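Local atomic coordinates of putative P450-like enzyme (Streptomyces himastatinicus ATCC 53653, PDB entry 5Z9J), a protein that binds heme as a cytochrome P450-like enzyme and probably acts as a monooxygenase in bacterial secondary metabolism. Residues L35-Y39 against Q306-W311. Residues are numbered along the deposited sequence; the frame is centred on the assembly and turned at random.
Sequences LWNVY and QLLLVW. With TAM (tris(hydroxyethyl)aminomethane), chain F.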
# COMPACT_ATOMS: atom_id res chain seq x y z
N LEU A 35 -4.87 15.31 -16.37
CA LEU A 35 -3.76 15.07 -15.47
C LEU A 35 -2.50 14.73 -16.25
O LEU A 35 -2.57 14.40 -17.44
CB LEU A 35 -4.07 13.94 -14.47
CG LEU A 35 -4.58 12.56 -14.93
CD1 LEU A 35 -3.43 11.71 -15.45
CD2 LEU A 35 -5.37 11.82 -13.80
N TRP A 36 -1.37 14.79 -15.55
CA TRP A 36 -0.06 14.52 -16.12
C TRP A 36 0.44 13.19 -15.57
O TRP A 36 0.06 12.80 -14.45
CB TRP A 36 0.93 15.66 -15.80
CG TRP A 36 0.55 17.02 -16.36
CD1 TRP A 36 -0.36 17.91 -15.85
CD2 TRP A 36 1.11 17.65 -17.53
NE1 TRP A 36 -0.43 19.03 -16.64
CE2 TRP A 36 0.48 18.90 -17.67
CE3 TRP A 36 2.08 17.27 -18.46
CZ2 TRP A 36 0.77 19.78 -18.72
CZ3 TRP A 36 2.37 18.14 -19.51
CH2 TRP A 36 1.73 19.38 -19.62
N ASN A 37 1.20 12.47 -16.41
CA ASN A 37 1.83 11.19 -16.11
C ASN A 37 3.36 11.24 -16.20
O ASN A 37 3.88 11.76 -17.18
CB ASN A 37 1.32 10.09 -17.08
CG ASN A 37 -0.18 9.82 -16.95
OD1 ASN A 37 -0.63 9.36 -15.92
ND2 ASN A 37 -0.94 10.08 -18.00
N VAL A 38 4.07 10.70 -15.21
CA VAL A 38 5.55 10.53 -15.26
C VAL A 38 5.91 9.04 -15.17
O VAL A 38 5.47 8.37 -14.22
CB VAL A 38 6.26 11.27 -14.09
CG1 VAL A 38 7.79 11.15 -14.19
CG2 VAL A 38 5.88 12.69 -14.06
N TYR A 39 6.72 8.52 -16.09
CA TYR A 39 7.05 7.09 -16.09
C TYR A 39 8.58 6.78 -15.88
O TYR A 39 8.96 5.61 -15.67
CB TYR A 39 6.62 6.44 -17.40
CG TYR A 39 5.19 6.68 -17.80
CD1 TYR A 39 4.12 6.19 -17.04
CD2 TYR A 39 4.89 7.37 -18.95
CE1 TYR A 39 2.82 6.42 -17.42
CE2 TYR A 39 3.59 7.59 -19.34
CZ TYR A 39 2.55 7.12 -18.56
OH TYR A 39 1.25 7.34 -18.94
N GLN A 306 -1.32 21.48 -11.00
CA GLN A 306 -1.70 20.33 -11.82
C GLN A 306 -1.58 19.05 -11.03
O GLN A 306 -0.77 18.95 -10.10
CB GLN A 306 -0.83 20.24 -13.08
CG GLN A 306 -0.99 21.37 -14.12
CD GLN A 306 -2.39 21.49 -14.66
OE1 GLN A 306 -2.89 20.56 -15.29
NE2 GLN A 306 -3.00 22.66 -14.47
N LEU A 307 -2.43 18.08 -11.35
CA LEU A 307 -2.35 16.76 -10.76
C LEU A 307 -1.33 15.93 -11.56
O LEU A 307 -1.47 15.77 -12.77
CB LEU A 307 -3.71 16.07 -10.78
CG LEU A 307 -3.83 14.66 -10.22
CD1 LEU A 307 -3.45 14.63 -8.73
CD2 LEU A 307 -5.25 14.13 -10.39
N LEU A 308 -0.33 15.41 -10.86
CA LEU A 308 0.71 14.58 -11.45
C LEU A 308 0.74 13.19 -10.82
O LEU A 308 0.88 13.04 -9.58
CB LEU A 308 2.07 15.27 -11.35
CG LEU A 308 3.29 14.56 -11.94
CD1 LEU A 308 3.18 14.59 -13.41
CD2 LEU A 308 4.58 15.30 -11.54
N LEU A 309 0.56 12.20 -11.68
CA LEU A 309 0.65 10.80 -11.33
C LEU A 309 2.05 10.30 -11.57
O LEU A 309 2.51 10.23 -12.71
CB LEU A 309 -0.34 9.96 -12.13
CG LEU A 309 -1.78 10.40 -11.85
CD1 LEU A 309 -2.79 9.47 -12.50
CD2 LEU A 309 -2.04 10.59 -10.36
N VAL A 310 2.71 9.96 -10.47
CA VAL A 310 4.05 9.42 -10.47
C VAL A 310 3.96 7.88 -10.55
O VAL A 310 3.54 7.23 -9.56
CB VAL A 310 4.81 9.85 -9.22
CG1 VAL A 310 6.17 9.19 -9.16
CG2 VAL A 310 4.88 11.36 -9.11
N TRP A 311 4.28 7.31 -11.73
CA TRP A 311 4.11 5.85 -11.89
C TRP A 311 5.36 5.07 -11.44
O TRP A 311 6.26 4.76 -12.23
CB TRP A 311 3.68 5.50 -13.31
CG TRP A 311 2.33 6.08 -13.62
CD1 TRP A 311 2.06 7.21 -14.37
CD2 TRP A 311 1.05 5.58 -13.16
NE1 TRP A 311 0.68 7.44 -14.39
CE2 TRP A 311 0.05 6.45 -13.67
CE3 TRP A 311 0.67 4.49 -12.38
CZ2 TRP A 311 -1.32 6.25 -13.41
CZ3 TRP A 311 -0.69 4.30 -12.12
CH2 TRP A 311 -1.66 5.18 -12.64
C TAM F . -2.63 5.98 -17.84
C1 TAM F . -2.02 6.34 -19.25
C2 TAM F . -3.41 4.65 -17.87
C3 TAM F . -1.49 5.91 -16.78
C4 TAM F . -1.85 5.11 -20.14
C5 TAM F . -3.97 4.39 -16.48
C6 TAM F . -0.29 5.03 -17.18
N TAM F . -3.55 7.03 -17.40
O4 TAM F . -2.98 4.95 -20.97
O5 TAM F . -4.33 5.67 -15.92
O6 TAM F . -0.69 3.67 -17.19
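Trp36, Asn37 and Val38 pair in parallel with Leu308, Leu309 and Val310, the axes of strands 35-38 and 307-310 running at 25° to each other with a closest approach of 4.7 Å. This is the parallel step in the otherwise antiparallel mixed sheet of the cytochrome P450 fold, and four backbone bonds carry it: Trp36 N to Leu307 O, Leu309 N to Trp36 O, Val38 N to Leu309 O and Trp311 N to Val38 O. On one face, Leu308 CD1 wedges between Trp36 CB and Val38 CG2, the latter a tight 3.4 Å away; Leu308 gets there with CG anti to its backbone N (chi1 -179°), and helix 41-48 covers this face through Ile47. Trp36 NE1 makes a bent bond to Gln306 OE1, which lies in the indole plane although ring and amide are nearly perpendicular. On the side of Asn37 and Leu309, Leu35 CD2 meets Leu309 CD1 at 3.7 Å. At the far end Asn37, Tyr39 and Trp311 line the tris(hydroxyethyl)aminomethane pocket: ligand C3 sits over one indole face of Trp311, offset toward the rim and 3.4 Å from Trp311 CZ2, while Trp311 NE1 bonds Asn37. The Tyr39 ring is displaced from the near-parallel five-membered ring of Trp311, its CE1 3.2 Å from Trp311 CD1, and Asp28 bonds Asn37 ND2 and Tyr39 OH. Replacing Trp311 by a leucine would probably leave Asn37 OD1 without its indole donor and ligand C3 without its flat support. That bond, Trp311 NE1 to Asn37 OD1, measures 2.8 Å and is nearly straight at 170°.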